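PDB 5AMV: pectate lyase from Bacillus subtilis, which cleaves polygalacturonate by calcium-dependent elimination, yielding oligosaccharides that carry a 4,5-unsaturated galacturonosyl group at their non-reducing ends. Local coordinates for residues V385-N388 with V389-A393; D12-G15 with A16-T19; G20-G23 with G24-A27; E82-L85 with D86-L89; E48-T51 with T52-I56. One frame throughout, in Å; residues are numbered along the deposited sequence.

Interaction 1: V385-N388 with V389-A393; sequences VKSN and VINQA
The last turns of the C-terminal alpha-helix, residues 382-392, are drawn together by i to i+4 contacts, in which V385, K386, S387 and N388 each meet the residue one turn further on. This amphipathic helix lies against the parallel beta-helix typical of polysaccharide lyase family 1. V385 and V389 form part of its buried side, their side chains alongside one another and pointing the same way, with V385 CG1 4.0 Å from V389 CG2; V385 also touches N292 and V324, and V389 touches H270, R272 and Y294, all on strands of the beta-helix. Next to them K386 lies alongside I390, pointing the same way, and K386 CG packs on I390 CD1 at 3.7 Å. The K386 chain is fully extended, which carries K386 CE past I390 CD1 at 3.8 Å. The backbone bonds are regular until the end: I390 N reaches K386 O at 2.9 Å with a nearly straight 171° at the hydrogen, whereas Q392 N to N388 O closes to only 131° as the helix gives out before A393. There the Q392 side chain, with CG beside its own backbone N, folds back over the N388 carbonyl. A glycine in place of Q392 would probably leave N388 O and the flank of N388 without this covering of methylene and amide. The two side-chain amides lie side by side, their planes 27° apart, yet N388 ND2 bonds to D380 instead, and the approach of Q392 NE2 to N388 CB, at 3.9 Å, is packing.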
loop_
_atom_site.group_PDB
_atom_site.type_symbol
_atom_site.label_atom_id
_atom_site.label_comp_id
_atom_site.label_asym_id
_atom_site.label_seq_id
_atom_site.Cartn_x
_atom_site.Cartn_y
_atom_site.Cartn_z
ATOM N N VAL A 385 -18.368 -13.738 2.932
ATOM C CA VAL A 385 -17.295 -12.728 2.776
ATOM C C VAL A 385 -17.744 -11.380 2.263
ATOM O O VAL A 385 -17.377 -10.353 2.880
ATOM C CB VAL A 385 -16.127 -13.301 1.955
ATOM C CG1 VAL A 385 -15.089 -12.192 1.566
ATOM C CG2 VAL A 385 -15.467 -14.443 2.743
ATOM N N LYS A 386 -18.531 -11.338 1.183
ATOM C CA LYS A 386 -18.976 -10.052 0.652
ATOM C C LYS A 386 -19.634 -9.228 1.764
ATOM O O LYS A 386 -19.204 -8.107 2.055
ATOM C CB LYS A 386 -19.909 -10.222 -0.555
ATOM C CG LYS A 386 -20.503 -8.893 -0.988
ATOM C CD LYS A 386 -21.362 -9.048 -2.251
ATOM C CE LYS A 386 -22.098 -7.764 -2.559
ATOM N NZ LYS A 386 -23.096 -7.930 -3.687
ATOM N N SER A 387 -20.648 -9.787 2.423
ATOM C CA SER A 387 -21.387 -9.048 3.454
ATOM C C SER A 387 -20.493 -8.623 4.627
ATOM O O SER A 387 -20.563 -7.475 5.102
ATOM C CB SER A 387 -22.591 -9.875 3.959
ATOM O OG SER A 387 -23.408 -9.084 4.827
ATOM N N ASN A 388 -19.642 -9.550 5.103
ATOM C CA ASN A 388 -18.820 -9.279 6.269
ATOM C C ASN A 388 -17.860 -8.130 5.939
ATOM O O ASN A 388 -17.741 -7.178 6.697
ATOM C CB ASN A 388 -18.036 -10.521 6.749
ATOM C CG ASN A 388 -18.948 -11.606 7.339
ATOM O OD1 ASN A 388 -20.136 -11.369 7.542
ATOM N ND2 ASN A 388 -18.395 -12.787 7.585
ATOM N N VAL A 389 -17.244 -8.200 4.761
ATOM C CA VAL A 389 -16.214 -7.219 4.391
ATOM C C VAL A 389 -16.811 -5.851 4.087
ATOM O O VAL A 389 -16.297 -4.838 4.586
ATOM C CB VAL A 389 -15.346 -7.765 3.247
ATOM C CG1 VAL A 389 -14.531 -6.620 2.630
ATOM C CG2 VAL A 389 -14.466 -8.927 3.825
ATOM N N ILE A 390 -17.894 -5.806 3.298
ATOM C CA ILE A 390 -18.558 -4.524 3.044
ATOM C C ILE A 390 -18.987 -3.860 4.362
ATOM O O ILE A 390 -18.751 -2.671 4.595
ATOM C CB ILE A 390 -19.742 -4.669 2.077
ATOM C CG1 ILE A 390 -19.235 -4.959 0.671
ATOM C CG2 ILE A 390 -20.605 -3.399 2.069
ATOM C CD1 ILE A 390 -20.398 -5.238 -0.348
ATOM N N ASN A 391 -19.595 -4.643 5.241
ATOM C CA ASN A 391 -20.050 -4.062 6.486
ATOM C C ASN A 391 -18.907 -3.616 7.426
ATOM O O ASN A 391 -19.075 -2.657 8.167
ATOM C CB ASN A 391 -20.911 -5.080 7.217
ATOM C CG ASN A 391 -22.279 -5.268 6.569
ATOM O OD1 ASN A 391 -22.774 -4.393 5.862
ATOM N ND2 ASN A 391 -22.901 -6.415 6.829
ATOM N N GLN A 392 -17.781 -4.338 7.429
ATOM C CA GLN A 392 -16.782 -4.141 8.502
ATOM C C GLN A 392 -15.455 -3.478 8.103
ATOM O O GLN A 392 -14.685 -3.070 8.971
ATOM C CB GLN A 392 -16.478 -5.490 9.162
ATOM C CG GLN A 392 -17.766 -6.138 9.792
ATOM C CD GLN A 392 -17.668 -7.646 10.072
ATOM O OE1 GLN A 392 -16.615 -8.159 10.404
ATOM N NE2 GLN A 392 -18.790 -8.352 9.933
ATOM N N ALA A 393 -15.136 -3.475 6.811
ATOM C CA ALA A 393 -13.808 -3.002 6.390
ATOM C C ALA A 393 -13.709 -1.494 6.234
ATOM O O ALA A 393 -14.582 -0.830 5.688
ATOM C CB ALA A 393 -13.372 -3.683 5.085
#

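Interaction 2: D12-G15 with A16-T19; sequences DGWG and AYST
W14 and Y17 stand side by side, and the edge of the indole six-membered ring is turned toward the phenol face in an offset edge-to-face pair. The ring centroids are 5.9 Å apart and the planes meet at 64°; the closest side-chain atoms are W14 CZ3 and Y17 CD1, at 3.9 Å. The tyrosine is directed there by its first torsion, which sets CG opposite the backbone N (chi1 -169°). In the backbone of the same two residues, Y17 N donates to W14 O at 3.1 Å, and one residue earlier A16 N donates to G13 O at 2.9 Å. Both donors sit above the plane of the carbonyl they meet, consistent with the tight coil. These successive i to i+3 bonds mark a short 3-10 turn in the N-terminal segment that leads to strand 32-35. The methyl group of A16 lies against the turn, with CB 3.4 Å from G13 O. G13 itself has a positive phi, a conformation that favours glycine. Further out, W14 meets the ring of W371, and Y17 stacks on Y234. Polar contacts fix the turn to the strands of the beta-helix: D12 OD1 is bonded to H269 NE2, W14 N to T267 OG1, and T236 OG1 joins both D12 O and G15 N.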
loop_
_atom_site.group_PDB
_atom_site.type_symbol
_atom_site.label_atom_id
_atom_site.label_comp_id
_atom_site.label_asym_id
_atom_site.label_seq_id
_atom_site.Cartn_x
_atom_site.Cartn_y
_atom_site.Cartn_z
ATOM N N ASP A 12 -3.498 -13.741 15.217
ATOM C CA ASP A 12 -4.007 -12.934 14.093
ATOM C C ASP A 12 -2.955 -12.640 13.015
ATOM O O ASP A 12 -2.456 -11.498 12.870
ATOM C CB ASP A 12 -4.689 -11.665 14.617
ATOM C CG ASP A 12 -5.520 -10.962 13.557
ATOM O OD1 ASP A 12 -5.618 -11.445 12.387
ATOM O OD2 ASP A 12 -6.092 -9.910 13.907
ATOM N N GLY A 13 -2.612 -13.692 12.267
ATOM C CA GLY A 13 -1.732 -13.556 11.109
ATOM C C GLY A 13 -0.249 -13.430 11.431
ATOM O O GLY A 13 0.182 -13.495 12.591
ATOM N N TRP A 14 0.546 -13.239 10.374
ATOM C CA TRP A 14 1.978 -13.206 10.492
ATOM C C TRP A 14 2.472 -12.087 11.444
ATOM O O TRP A 14 3.541 -12.200 12.039
ATOM C CB TRP A 14 2.585 -13.027 9.128
ATOM C CG TRP A 14 2.878 -14.328 8.346
ATOM C CD1 TRP A 14 2.512 -14.593 7.060
ATOM C CD2 TRP A 14 3.660 -15.466 8.786
ATOM N NE1 TRP A 14 3.001 -15.830 6.659
ATOM C CE2 TRP A 14 3.700 -16.390 7.701
ATOM C CE3 TRP A 14 4.304 -15.806 9.997
ATOM C CZ2 TRP A 14 4.394 -17.629 7.775
ATOM C CZ3 TRP A 14 5.019 -17.028 10.064
ATOM C CH2 TRP A 14 5.029 -17.928 8.957
ATOM N N GLY A 15 1.704 -10.997 11.584
ATOM C CA GLY A 15 2.111 -9.954 12.556
ATOM C C GLY A 15 2.207 -10.464 13.990
ATOM O O GLY A 15 2.908 -9.854 14.812
ATOM N N ALA A 16 1.500 -11.559 14.304
ATOM C CA ALA A 16 1.515 -12.102 15.673
ATOM C C ALA A 16 2.698 -13.053 15.944
ATOM O O ALA A 16 2.848 -13.539 17.078
ATOM C CB ALA A 16 0.201 -12.818 15.954
ATOM N N TYR A 17 3.537 -13.294 14.934
ATOM C CA TYR A 17 4.700 -14.177 15.109
ATOM C C TYR A 17 5.688 -13.651 16.157
ATOM O O TYR A 17 5.832 -12.438 16.341
ATOM C CB TYR A 17 5.423 -14.403 13.765
ATOM C CG TYR A 17 6.460 -15.509 13.859
ATOM C CD1 TYR A 17 6.075 -16.851 13.793
ATOM C CD2 TYR A 17 7.811 -15.196 14.022
ATOM C CE1 TYR A 17 7.034 -17.872 13.890
ATOM C CE2 TYR A 17 8.779 -16.194 14.110
ATOM C CZ TYR A 17 8.374 -17.522 14.055
ATOM O OH TYR A 17 9.356 -18.495 14.140
ATOM N N SER A 18 6.363 -14.571 16.846
ATOM C CA SER A 18 7.369 -14.238 17.882
ATOM C C SER A 18 6.886 -13.208 18.909
ATOM O O SER A 18 5.956 -13.488 19.647
ATOM C CB SER A 18 8.753 -13.906 17.289
ATOM O OG SER A 18 8.762 -12.736 16.468
ATOM N N THR A 19 7.528 -12.038 18.960
ATOM C CA THR A 19 7.216 -11.003 19.961
ATOM C C THR A 19 5.893 -10.315 19.649
ATOM O O THR A 19 5.405 -9.519 20.458
ATOM C CB THR A 19 8.352 -9.950 20.056
ATOM O OG1 THR A 19 8.699 -9.483 18.748
ATOM C CG2 THR A 19 9.610 -10.572 20.661
#

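Interaction 3: G20-G23 with G24-A27; sequences GTTG and GSKA
T22 O is gripped by two donors from a single residue, S25. The backbone S25 N reaches T22 O at 3.1 Å with an angle of 160° at the hydrogen, and the hydroxyl S25 OG donates to the same T22 O at 2.8 Å, each donor tilted about 20° from the carbonyl plane. The hydroxyl can do so because chi1 of 57° places OG between its own backbone N and carbonyl carbon, on the side facing T22. With an alanine in this place, T22 O would probably be left with the backbone donor alone, and the packing of the hydroxyl on T22 CB would be lost. Two waters bridge the polar groups around this pair. One lies 2.8 Å from T22 OG1 and accepts from K26 NZ, whose chain bends at its end to reach it; the other donates to G23 O at 2.6 Å and accepts from K26 N. A27 N bonds back to G24 O at 2.8 Å. Further amides are bonded elsewhere in the chain: T22 N and G23 N share N151 OD1, and G24 N donates to T130 OG1. Two overlapping beta turns result, a type II' turn over T22-S25, with G23 at its second position in the positive-phi conformation that favours glycine, followed by a type I turn over G24-A27.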
loop_
_atom_site.group_PDB
_atom_site.type_symbol
_atom_site.label_atom_id
_atom_site.label_comp_id
_atom_site.label_asym_id
_atom_site.label_seq_id
_atom_site.Cartn_x
_atom_site.Cartn_y
_atom_site.Cartn_z
ATOM N N GLY A 20 5.330 -10.612 18.472
ATOM C CA GLY A 20 4.014 -10.107 18.068
ATOM C C GLY A 20 3.930 -8.593 17.909
ATOM O O GLY A 20 4.957 -7.893 17.861
ATOM N N THR A 21 2.702 -8.078 17.799
ATOM C CA THR A 21 2.539 -6.652 17.519
ATOM C C THR A 21 1.717 -5.952 18.596
ATOM O O THR A 21 0.495 -6.084 18.665
ATOM C CB THR A 21 1.958 -6.428 16.105
ATOM O OG1 THR A 21 2.856 -7.046 15.165
ATOM C CG2 THR A 21 1.881 -4.953 15.820
ATOM N N THR A 22 2.424 -5.215 19.460
ATOM C CA THR A 22 1.767 -4.531 20.554
ATOM C C THR A 22 1.861 -3.007 20.404
ATOM O O THR A 22 1.270 -2.264 21.229
ATOM C CB THR A 22 2.437 -4.947 21.912
ATOM O OG1 THR A 22 3.850 -4.727 21.821
ATOM C CG2 THR A 22 2.148 -6.479 22.242
ATOM N N GLY A 23 2.617 -2.540 19.392
ATOM C CA GLY A 23 2.753 -1.101 19.115
ATOM C C GLY A 23 3.112 -0.325 20.377
ATOM O O GLY A 23 4.008 -0.748 21.137
ATOM N N GLY A 24 2.393 0.772 20.627
ATOM C CA GLY A 24 2.656 1.641 21.788
ATOM C C GLY A 24 1.751 1.406 22.990
ATOM O O GLY A 24 1.594 2.296 23.848
ATOM N N SER A 25 1.163 0.211 23.080
ATOM C CA SER A 25 0.174 -0.095 24.114
ATOM C C SER A 25 0.694 0.092 25.541
ATOM O O SER A 25 -0.080 0.385 26.440
ATOM C CB SER A 25 -0.400 -1.504 23.941
ATOM O OG SER A 25 0.632 -2.460 23.955
ATOM N N LYS A 26 1.996 -0.050 25.718
ATOM C CA LYS A 26 2.595 0.161 27.041
ATOM C C LYS A 26 2.924 1.635 27.315
ATOM O O LYS A 26 3.544 1.923 28.339
ATOM C CB LYS A 26 3.850 -0.714 27.216
ATOM C CG LYS A 26 3.553 -2.236 27.230
ATOM C CD LYS A 26 4.861 -3.027 27.437
ATOM C CE LYS A 26 4.648 -4.552 27.560
ATOM N NZ LYS A 26 3.987 -5.200 26.362
ATOM N N ALA A 27 2.535 2.561 26.431
ATOM C CA ALA A 27 2.874 3.993 26.617
ATOM C C ALA A 27 2.491 4.524 28.010
ATOM O O ALA A 27 1.413 4.255 28.511
ATOM C CB ALA A 27 2.190 4.866 25.555
HETATM O O HOH W 1 4.875 -3.845 24.249
HETATM O O HOH W 2 4.237 -0.924 23.750
#

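Interaction 4: E82-L85 with D86-L89; sequences EYDL and DKYL
A first torsion of 179° swings the carboxylate of D84, in one of its two modelled conformers, away from its own backbone N and over the start of the following helix, where OD2 accepts from K87 N at 3.1 Å. The amide arrives on the anti side of the carboxylate oxygen, 18° out of its plane. Y83, with CG likewise opposite its backbone N (chi1 172°), sends its ring to Y88, and Y83 CE1 lies 3.9 Å from Y88 CD2; the Y88 carbon approaches the Y83 ring at its edge. D84 is thus the N-cap of helix 85-92, which begins beyond it with Y88 N bonded to D84 O at 2.8 Å and L89 N bonded to L85 O at the same length. The negative carboxylate beside the helix N-terminus is probably favoured by the helix dipole. A water accepts from D86 N and donates to D86 OD2 at 2.8 Å, while its bond to D84 OD1 is weak. On another flank of the turn, L85 CD1 packs against L89 CG at 3.9 Å, and both leucines touch Y214. Outside the turn, Q106 of helix 105-121 holds the approach to the cap by accepting from D84 N and donating to E82 O. The hydroxyl of Y88 extends to E107 and to W169 N.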
loop_
_atom_site.group_PDB
_atom_site.type_symbol
_atom_site.label_atom_id
_atom_site.label_comp_id
_atom_site.label_asym_id
_atom_site.label_seq_id
_atom_site.Cartn_x
_atom_site.Cartn_y
_atom_site.Cartn_z
ATOM N N GLU A 82 15.173 25.637 -11.468
ATOM C CA GLU A 82 15.612 25.249 -12.803
ATOM C C GLU A 82 14.730 24.205 -13.489
ATOM O O GLU A 82 14.917 23.916 -14.658
ATOM C CB GLU A 82 17.027 24.706 -12.754
ATOM C CG GLU A 82 18.091 25.793 -12.461
ATOM C CD GLU A 82 19.456 25.171 -12.221
ATOM O OE1 GLU A 82 20.066 24.563 -13.159
ATOM O OE2 GLU A 82 19.911 25.244 -11.073
ATOM N N TYR A 83 13.801 23.617 -12.756
ATOM C CA TYR A 83 12.984 22.566 -13.361
ATOM C C TYR A 83 11.817 23.149 -14.145
ATOM O O TYR A 83 11.178 24.102 -13.693
ATOM C CB TYR A 83 12.451 21.656 -12.270
ATOM C CG TYR A 83 11.438 20.636 -12.776
ATOM C CD1 TYR A 83 11.853 19.471 -13.445
ATOM C CD2 TYR A 83 10.089 20.839 -12.553
ATOM C CE1 TYR A 83 10.897 18.536 -13.880
ATOM C CE2 TYR A 83 9.133 19.916 -12.947
ATOM C CZ TYR A 83 9.544 18.772 -13.609
ATOM O OH TYR A 83 8.583 17.848 -13.998
ATOM N N ASP A 84 11.574 22.581 -15.337
ATOM C CA ASP A 84 10.414 22.936 -16.135
ATOM C C ASP A 84 9.994 21.695 -16.889
ATOM O O ASP A 84 10.808 21.046 -17.582
ATOM C CB ASP A 84 10.755 24.049 -17.107
ATOM C CG ASP A 84 9.576 24.437 -17.990
ATOM O OD1 ASP A 84 8.703 25.181 -17.499
ATOM O OD2 ASP A 84 9.558 24.009 -19.168
ATOM N N LEU A 85 8.734 21.313 -16.690
ATOM C CA LEU A 85 8.223 20.060 -17.294
ATOM C C LEU A 85 8.440 20.046 -18.821
ATOM O O LEU A 85 8.898 19.049 -19.371
ATOM C CB LEU A 85 6.756 19.792 -16.934
ATOM C CG LEU A 85 6.111 18.542 -17.536
ATOM C CD1 LEU A 85 6.899 17.225 -17.192
ATOM C CD2 LEU A 85 4.609 18.433 -17.164
ATOM N N ASP A 86 8.121 21.141 -19.509
ATOM C CA ASP A 86 8.337 21.175 -20.953
ATOM C C ASP A 86 9.804 20.949 -21.315
ATOM O O ASP A 86 10.082 20.158 -22.213
ATOM C CB ASP A 86 7.744 22.456 -21.576
ATOM C CG ASP A 86 6.208 22.379 -21.705
ATOM O OD1 ASP A 86 5.699 21.331 -22.173
ATOM O OD2 ASP A 86 5.497 23.334 -21.313
ATOM N N LYS A 87 10.740 21.565 -20.588
ATOM C CA LYS A 87 12.169 21.324 -20.853
ATOM C C LYS A 87 12.561 19.874 -20.530
ATOM O O LYS A 87 13.359 19.261 -21.252
ATOM C CB LYS A 87 13.062 22.310 -20.097
ATOM C CG LYS A 87 12.943 23.745 -20.627
ATOM C CD LYS A 87 13.829 24.673 -19.808
ATOM C CE LYS A 87 13.561 26.148 -20.189
ATOM N NZ LYS A 87 14.432 27.055 -19.394
ATOM N N TYR A 88 11.954 19.318 -19.475
ATOM C CA TYR A 88 12.269 17.947 -19.078
ATOM C C TYR A 88 11.795 17.007 -20.186
ATOM O O TYR A 88 12.527 16.098 -20.612
ATOM C CB TYR A 88 11.542 17.651 -17.774
ATOM C CG TYR A 88 11.831 16.279 -17.216
ATOM C CD1 TYR A 88 11.104 15.141 -17.637
ATOM C CD2 TYR A 88 12.837 16.118 -16.264
ATOM C CE1 TYR A 88 11.382 13.874 -17.071
ATOM C CE2 TYR A 88 13.104 14.872 -15.706
ATOM C CZ TYR A 88 12.378 13.757 -16.125
ATOM O OH TYR A 88 12.670 12.524 -15.574
ATOM N N LEU A 89 10.584 17.244 -20.689
ATOM C CA LEU A 89 10.018 16.402 -21.756
ATOM C C LEU A 89 10.886 16.457 -23.019
ATOM O O LEU A 89 11.154 15.407 -23.647
ATOM C CB LEU A 89 8.595 16.857 -22.064
ATOM C CG LEU A 89 7.580 16.483 -20.966
ATOM C CD1 LEU A 89 6.195 17.105 -21.260
ATOM C CD2 LEU A 89 7.434 14.970 -20.825
HETATM O O HOH W 3 15.743 25.835 -16.388
HETATM O O HOH W 4 6.332 23.466 -18.684
#

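Interaction 5: E48-T51 with T52-I56; sequences ETNT and TPKII
The loop that leads into strand 54-58 is held by K54, whose side chain doubles back to meet N50 and T52. K54 NZ donates to N50 O at 3.0 Å and to T52 O at 2.7 Å, so one ammonium group bridges two carbonyls of the bend. Both bonds come in tilted from the carbonyl planes. The hook is made by the torsions of the lysine: after a first step with CG between the backbone N and carbonyl carbon, the chain bends again at chi3 (74°) and chi4 (57°). This return lays K54 CE across the amide of N50, 3.5 Å from N50 ND2. N50 is the centre of an inverse gamma turn, and the lysine spans the loop from there to the first residue of the strand, which belongs to the parallel beta-helix and pairs with strands 32-35 and 129-133. K54 NZ has a further bond to T129 OG1 on the latter, which ties the loop to the neighbouring strand; such a set of oxygen acceptors would probably stabilise the positive charge of this buried side chain. The other end of the N50 amide looks to T52. N50 OD1 takes a weak bond from T52 N at 3.5 Å and a firmer one from a water at 2.7 Å, and that water also lies 2.6 Å from T52 OG1. N50 ND2, the donor end of the amide, bonds to L45 O at the end of helix 38-45, while T51 O accepts from N128 ND2.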
loop_
_atom_site.group_PDB
_atom_site.type_symbol
_atom_site.label_atom_id
_atom_site.label_comp_id
_atom_site.label_asym_id
_atom_site.label_seq_id
_atom_site.Cartn_x
_atom_site.Cartn_y
_atom_site.Cartn_z
ATOM N N GLU A 48 13.440 8.935 14.113
ATOM C CA GLU A 48 13.139 7.618 13.575
ATOM C C GLU A 48 13.569 6.515 14.555
ATOM O O GLU A 48 13.086 5.387 14.478
ATOM C CB GLU A 48 13.751 7.425 12.171
ATOM C CG GLU A 48 15.278 7.288 12.102
ATOM C CD GLU A 48 15.777 7.052 10.672
ATOM O OE1 GLU A 48 15.938 8.025 9.915
ATOM O OE2 GLU A 48 16.027 5.885 10.306
ATOM N N THR A 49 14.476 6.873 15.474
ATOM C CA THR A 49 15.014 5.953 16.493
ATOM C C THR A 49 14.358 6.086 17.865
ATOM O O THR A 49 14.839 5.493 18.841
ATOM C CB THR A 49 16.539 6.216 16.688
ATOM O OG1 THR A 49 16.744 7.628 16.810
ATOM C CG2 THR A 49 17.355 5.692 15.496
ATOM N N ASN A 50 13.296 6.883 17.962
ATOM C CA ASN A 50 12.514 7.068 19.194
ATOM C C ASN A 50 11.660 5.833 19.538
ATOM O O ASN A 50 10.456 5.748 19.175
ATOM C CB ASN A 50 11.637 8.325 19.049
ATOM C CG ASN A 50 10.737 8.566 20.239
ATOM O OD1 ASN A 50 10.953 8.024 21.334
ATOM N ND2 ASN A 50 9.710 9.378 20.035
ATOM N N THR A 51 12.281 4.877 20.240
ATOM C CA THR A 51 11.633 3.592 20.578
ATOM C C THR A 51 10.739 3.622 21.838
ATOM O O THR A 51 10.136 2.613 22.222
ATOM C CB THR A 51 12.690 2.514 20.769
ATOM O OG1 THR A 51 13.515 2.915 21.874
ATOM C CG2 THR A 51 13.556 2.379 19.544
ATOM N N THR A 52 10.649 4.769 22.495
ATOM C CA THR A 52 9.730 4.934 23.629
ATOM C C THR A 52 8.294 4.505 23.238
ATOM O O THR A 52 7.763 5.058 22.277
ATOM C CB THR A 52 9.696 6.419 24.042
ATOM O OG1 THR A 52 11.043 6.857 24.310
ATOM C CG2 THR A 52 8.849 6.647 25.260
ATOM N N PRO A 53 7.665 3.562 23.983
ATOM C CA PRO A 53 6.278 3.257 23.599
ATOM C C PRO A 53 5.401 4.511 23.593
ATOM O O PRO A 53 5.446 5.334 24.539
ATOM C CB PRO A 53 5.803 2.284 24.671
ATOM C CG PRO A 53 7.071 1.610 25.122
ATOM C CD PRO A 53 8.165 2.628 25.017
ATOM N N LYS A 54 4.633 4.682 22.506
ATOM C CA LYS A 54 3.799 5.875 22.332
ATOM C C LYS A 54 2.467 5.604 21.620
ATOM O O LYS A 54 2.388 4.740 20.752
ATOM C CB LYS A 54 4.595 6.935 21.561
ATOM C CG LYS A 54 4.823 6.558 20.093
ATOM C CD LYS A 54 5.928 7.315 19.395
ATOM C CE LYS A 54 7.307 6.849 19.830
ATOM N NZ LYS A 54 7.541 5.342 19.622
ATOM N N ILE A 55 1.425 6.348 21.988
ATOM C CA ILE A 55 0.145 6.262 21.332
ATOM C C ILE A 55 -0.125 7.639 20.758
ATOM O O ILE A 55 0.047 8.655 21.452
ATOM C CB ILE A 55 -0.962 5.848 22.318
ATOM C CG1 ILE A 55 -0.689 4.438 22.825
ATOM C CG2 ILE A 55 -2.374 5.897 21.652
ATOM C CD1 ILE A 55 -1.440 4.048 24.057
ATOM N N ILE A 56 -0.559 7.667 19.504
ATOM C CA ILE A 56 -0.832 8.921 18.807
ATOM C C ILE A 56 -2.212 8.837 18.218
ATOM O O ILE A 56 -2.446 8.001 17.346
ATOM C CB ILE A 56 0.183 9.157 17.666
ATOM C CG1 ILE A 56 1.595 9.297 18.232
ATOM C CG2 ILE A 56 -0.207 10.412 16.810
ATOM C CD1 ILE A 56 2.696 9.284 17.162
HETATM O O HOH W 5 13.137 7.522 22.865
#

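In the fold
Along the chain the order is interaction 2, 3, 5, 4 and 1. The first two are consecutive pieces of the N-terminal segment, centres about 13 Å apart, and are joined where G15 O meets T21 OG1 at 2.8 Å. Interaction 3 in turn packs on interaction 5, its A27 CB 3.4 Å from P53 O, so residues 12-27 lead along the beta-helix to strand 54-58. Interaction 4 stands apart in the helical excursion between strands 61-63 and 122-124, its centre about 46 Å from that of interaction 1, on opposite sides of the chain's centre. N-terminal segment, C-terminal helix and helical excursion thus lie on different parts of one parallel beta-helix, while interaction 5 enters one of its strands; all five are away from the calcium and glycan sites.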